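Local atomic coordinates of glutamyl-tRNA synthetase, cytoplasmic (PDB entry 2HRA), a protein that activates glutamate with ATP and transfers it to tRNA(Glu), this chain being the N-terminal GST-like domain through which the enzyme binds the cofactor Arc1p. Residues A40-V43 and N44-P48; E117-D120 and S121-L125. One frame throughout, in Å; residues are numbered along the deposited sequence.

Contact 1 (A40-V43 and N44-P48); sequences ARIV and NALAP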
loop_
_atom_site.group_PDB
_atom_site.type_symbol
_atom_site.label_atom_id
_atom_site.label_comp_id
_atom_site.label_asym_id
_atom_site.label_seq_id
_atom_site.Cartn_x
_atom_site.Cartn_y
_atom_site.Cartn_z
ATOM N N ALA A 40 0.968 -4.078 -7.187
ATOM C CA ALA A 40 0.475 -4.782 -8.362
ATOM C C ALA A 40 0.146 -3.799 -9.453
ATOM O O ALA A 40 0.421 -4.045 -10.597
ATOM C CB ALA A 40 -0.767 -5.628 -8.008
ATOM N N ARG A 41 -0.426 -2.654 -9.099
ATOM C CA ARG A 41 -0.678 -1.618 -10.096
ATOM C C ARG A 41 0.601 -1.082 -10.716
ATOM O O ARG A 41 0.644 -0.808 -11.924
ATOM C CB ARG A 41 -1.529 -0.502 -9.499
ATOM C CG ARG A 41 -2.917 -1.006 -9.163
ATOM C CD ARG A 41 -3.650 -0.160 -8.136
ATOM N NE ARG A 41 -3.919 1.217 -8.564
ATOM C CZ ARG A 41 -4.970 1.633 -9.287
ATOM N NH1 ARG A 41 -5.892 0.794 -9.779
ATOM N NH2 ARG A 41 -5.076 2.915 -9.579
ATOM N N ILE A 42 1.650 -0.955 -9.901
ATOM C CA ILE A 42 2.946 -0.519 -10.397
ATOM C C ILE A 42 3.512 -1.557 -11.362
ATOM O O ILE A 42 3.969 -1.240 -12.458
ATOM C CB ILE A 42 3.931 -0.230 -9.216
ATOM C CG1 ILE A 42 3.409 0.969 -8.402
ATOM C CG2 ILE A 42 5.383 0.011 -9.783
ATOM C CD1 ILE A 42 4.015 1.130 -6.955
ATOM N N VAL A 43 3.455 -2.816 -10.954
ATOM C CA VAL A 43 3.945 -3.905 -11.785
ATOM C C VAL A 43 3.236 -3.938 -13.159
ATOM O O VAL A 43 3.893 -3.958 -14.229
ATOM C CB VAL A 43 3.770 -5.253 -11.060
ATOM C CG1 VAL A 43 4.038 -6.417 -12.010
ATOM C CG2 VAL A 43 4.676 -5.328 -9.843
ATOM N N ASN A 44 1.908 -3.912 -13.155
ATOM C CA ASN A 44 1.179 -3.971 -14.435
ATOM C C ASN A 44 1.316 -2.703 -15.270
ATOM O O ASN A 44 1.203 -2.772 -16.493
ATOM C CB ASN A 44 -0.300 -4.274 -14.234
ATOM C CG ASN A 44 -0.568 -5.695 -13.750
ATOM O OD1 ASN A 44 0.112 -6.666 -14.103
ATOM N ND2 ASN A 44 -1.597 -5.822 -12.971
ATOM N N ALA A 45 1.534 -1.553 -14.614
ATOM C CA ALA A 45 1.835 -0.311 -15.314
ATOM C C ALA A 45 3.086 -0.423 -16.174
ATOM O O ALA A 45 3.111 0.091 -17.279
ATOM C CB ALA A 45 1.997 0.837 -14.352
ATOM N N LEU A 46 4.115 -1.087 -15.636
ATOM C CA LEU A 46 5.414 -1.254 -16.308
ATOM C C LEU A 46 5.619 -2.577 -17.019
ATOM O O LEU A 46 6.575 -2.735 -17.759
ATOM C CB LEU A 46 6.539 -1.113 -15.285
ATOM C CG LEU A 46 6.582 0.187 -14.513
ATOM C CD1 LEU A 46 7.737 0.128 -13.547
ATOM C CD2 LEU A 46 6.724 1.350 -15.500
ATOM N N ALA A 47 4.723 -3.524 -16.792
ATOM C CA ALA A 47 4.851 -4.836 -17.395
ATOM C C ALA A 47 3.448 -5.422 -17.450
ATOM O O ALA A 47 3.074 -6.208 -16.580
ATOM C CB ALA A 47 5.777 -5.701 -16.571
ATOM N N PRO A 48 2.637 -4.941 -18.417
ATOM C CA PRO A 48 1.223 -5.279 -18.444
ATOM C C PRO A 48 0.947 -6.775 -18.434
ATOM O O PRO A 48 1.723 -7.549 -18.963
ATOM C CB PRO A 48 0.683 -4.550 -19.694
ATOM C CG PRO A 48 1.888 -4.052 -20.448
ATOM C CD PRO A 48 2.988 -3.938 -19.443
#
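Asn44 N, Ala45 N and Leu46 N reach back four residues to the carbonyls of Ala40, Arg41 and Ile42 as the last turn of helix 34-46 runs out. The first bond is nearly straight, Asn44 N to Ala40 O at 3.0 Å and 171°; the next two are more bent. At Val43 O the spiral frays: Ala47 N lies 2.7 Å away but makes only a weak, strongly bent bond, and Leu46 N makes a second weak bond to the same oxygen, the i to i+3 kind. Ala47 has already left helical backbone angles. This is the C-terminal end of the helix in the beta-alpha-beta unit of strand 21-26, helix 34-46 and strand 51-56, part of the GST-like fold, where the chain turns back into the sheet. Asn44 ties that turn down. With CG beside its own backbone N (chi1 -69°), the amide lies along the last turn, CG 3.7 Å from Ala40 O, and OD1 accepts from Ser50 N while ND2 donates to Ile51 O. On another side of the helix Ile42 CG2 and Leu46 CD1 meet loosely at 4.4 Å, and Ile42 also touches Tyr135 and Ile176. Ala45 sets its CB 3.2 Å from Arg41 O. Val43 is buried against Ile51, Ile84 and Phe85, while the Arg41 guanidinium binds the carbonyls of Pro175 and Ile176.

Contact 2 (E117-D120 and S121-L125); sequences ETLD and SQLNL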
loop_
_atom_site.group_PDB
_atom_site.type_symbol
_atom_site.label_atom_id
_atom_site.label_comp_id
_atom_site.label_asym_id
_atom_site.label_seq_id
_atom_site.Cartn_x
_atom_site.Cartn_y
_atom_site.Cartn_z
ATOM N N GLU A 117 6.295 10.487 13.325
ATOM C CA GLU A 117 7.383 11.450 13.548
ATOM C C GLU A 117 8.649 10.960 12.891
ATOM O O GLU A 117 9.407 11.742 12.303
ATOM C CB GLU A 117 7.628 11.661 15.032
ATOM C CG GLU A 117 8.731 12.663 15.388
ATOM C CD GLU A 117 8.629 13.992 14.653
ATOM O OE1 GLU A 117 7.520 14.554 14.659
ATOM O OE2 GLU A 117 9.650 14.447 14.057
ATOM N N THR A 118 8.881 9.663 13.027
ATOM C CA THR A 118 10.041 9.042 12.405
ATOM C C THR A 118 10.031 9.227 10.885
ATOM O O THR A 118 11.072 9.561 10.278
ATOM C CB THR A 118 10.104 7.559 12.778
ATOM O OG1 THR A 118 10.222 7.459 14.199
ATOM C CG2 THR A 118 11.315 6.894 12.132
ATOM N N LEU A 119 8.881 8.956 10.268
ATOM C CA LEU A 119 8.711 9.118 8.820
ATOM C C LEU A 119 8.821 10.604 8.396
ATOM O O LEU A 119 9.435 10.954 7.372
ATOM C CB LEU A 119 7.351 8.548 8.406
ATOM C CG LEU A 119 6.939 8.537 6.919
ATOM C CD1 LEU A 119 8.013 7.804 6.018
ATOM C CD2 LEU A 119 5.523 7.943 6.725
ATOM N N ASP A 120 8.207 11.480 9.182
ATOM C CA ASP A 120 8.306 12.941 8.932
ATOM C C ASP A 120 9.763 13.431 8.927
ATOM O O ASP A 120 10.176 14.198 8.020
ATOM C CB ASP A 120 7.480 13.700 9.951
ATOM C CG ASP A 120 7.194 15.160 9.545
ATOM O OD1 ASP A 120 6.384 15.384 8.626
ATOM O OD2 ASP A 120 7.734 16.091 10.193
ATOM N N SER A 121 10.550 12.971 9.901
ATOM C CA SER A 121 11.944 13.396 10.005
ATOM C C SER A 121 12.713 12.859 8.809
ATOM O O SER A 121 13.541 13.547 8.246
ATOM C CB SER A 121 12.601 12.918 11.321
ATOM O OG SER A 121 12.043 13.551 12.467
ATOM N N GLN A 122 12.411 11.617 8.443
ATOM C CA GLN A 122 12.998 10.984 7.264
ATOM C C GLN A 122 12.724 11.776 5.969
ATOM O O GLN A 122 13.584 11.879 5.099
ATOM C CB GLN A 122 12.467 9.559 7.141
ATOM C CG GLN A 122 13.114 8.767 5.984
ATOM C CD GLN A 122 14.609 8.497 6.158
ATOM O OE1 GLN A 122 15.151 8.571 7.252
ATOM N NE2 GLN A 122 15.277 8.145 5.052
ATOM N N LEU A 123 11.532 12.358 5.864
ATOM C CA LEU A 123 11.126 13.061 4.669
ATOM C C LEU A 123 11.495 14.549 4.700
ATOM O O LEU A 123 11.095 15.313 3.810
ATOM C CB LEU A 123 9.622 12.899 4.462
ATOM C CG LEU A 123 9.231 11.499 4.024
ATOM C CD1 LEU A 123 7.739 11.348 4.119
ATOM C CD2 LEU A 123 9.746 11.222 2.563
ATOM N N ASN A 124 12.242 14.966 5.714
ATOM C CA ASN A 124 12.557 16.376 5.838
ATOM C C ASN A 124 13.339 16.878 4.634
ATOM O O ASN A 124 13.015 17.936 4.084
ATOM C CB ASN A 124 13.287 16.688 7.131
ATOM C CG ASN A 124 13.412 18.182 7.368
ATOM O OD1 ASN A 124 12.411 18.879 7.538
ATOM N ND2 ASN A 124 14.649 18.673 7.409
ATOM N N LEU A 125 14.343 16.130 4.192
ATOM C CA LEU A 125 15.204 16.629 3.143
ATOM C C LEU A 125 15.057 15.846 1.823
ATOM O O LEU A 125 15.856 16.023 0.910
ATOM C CB LEU A 125 16.664 16.625 3.644
ATOM C CG LEU A 125 17.085 17.792 4.531
ATOM C CD1 LEU A 125 18.496 17.578 5.036
ATOM C CD2 LEU A 125 17.006 19.086 3.743
HETATM O O HOH W 1 12.153 13.761 15.183
#
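Ser121 N, Gln122 N and Leu123 N bond back to the carbonyls of Glu117, Thr118 and Leu119 in the last turn of helix 109-122. Leu123 N, 2.9 Å from Leu119 O, adds a weak bond to Asp120 O, and Asn124 N turns to Ser121 O.

Among polar side chains, Ser121 OG stands beside its own backbone N (chi1 -67°), turned back to Glu117, 3.2 Å from the carbonyl oxygen Glu117 O and 3.0 Å from the carboxylate oxygen Glu117 OE2. The bend of Glu117 at chi2 (49°) swings its carboxylate along the helix toward Ser121. A water bridges the pair, donating to Glu117 OE2 at 2.8 Å and lying 2.7 Å from Ser121 OG. Asp120 OD1 accepts from Val164 N, and Gln122 NE2 donates to Ile129 O.

The apolar part is Leu119 alongside Leu123, their CD1 atoms 4.0 Å apart, both pointing the same way against Trp167 and Ile129.

The helix end is thus amphipathic: a hydrated, exposed Glu-Ser edge and a buried leucine pair, leading into 124-133, a segment that interacts with Arc1p. Glu117 OE1 lies close to Asp161 OD1, which would probably raise the pKa of one acid, while the water's donation helps offset charge on OE2.

In the fold
Both contacts are C-terminal ends of helices and both are partly buried, yet they belong to different parts of the GST-like domain: their centres are 28 Å apart, and the nearest atoms about 15 Å. Contact 1 ends a helix of the beta-alpha-beta unit and is tied through a side-chain amide to the start of strand 51-56. Contact 2 ends a helix in the all-helical part, packed on helices 90-104 and 162-172, and its last two residues open the Arc1p-interacting region 124-133. Their chemistry differs accordingly. In the former, buried valine and isoleucine face the core while the polar side chains are spent on backbone N-H and carbonyl groups of neighbouring parts; in the latter, a leucine pair is buried and a water-bridged acid and hydroxyl lie at the surface.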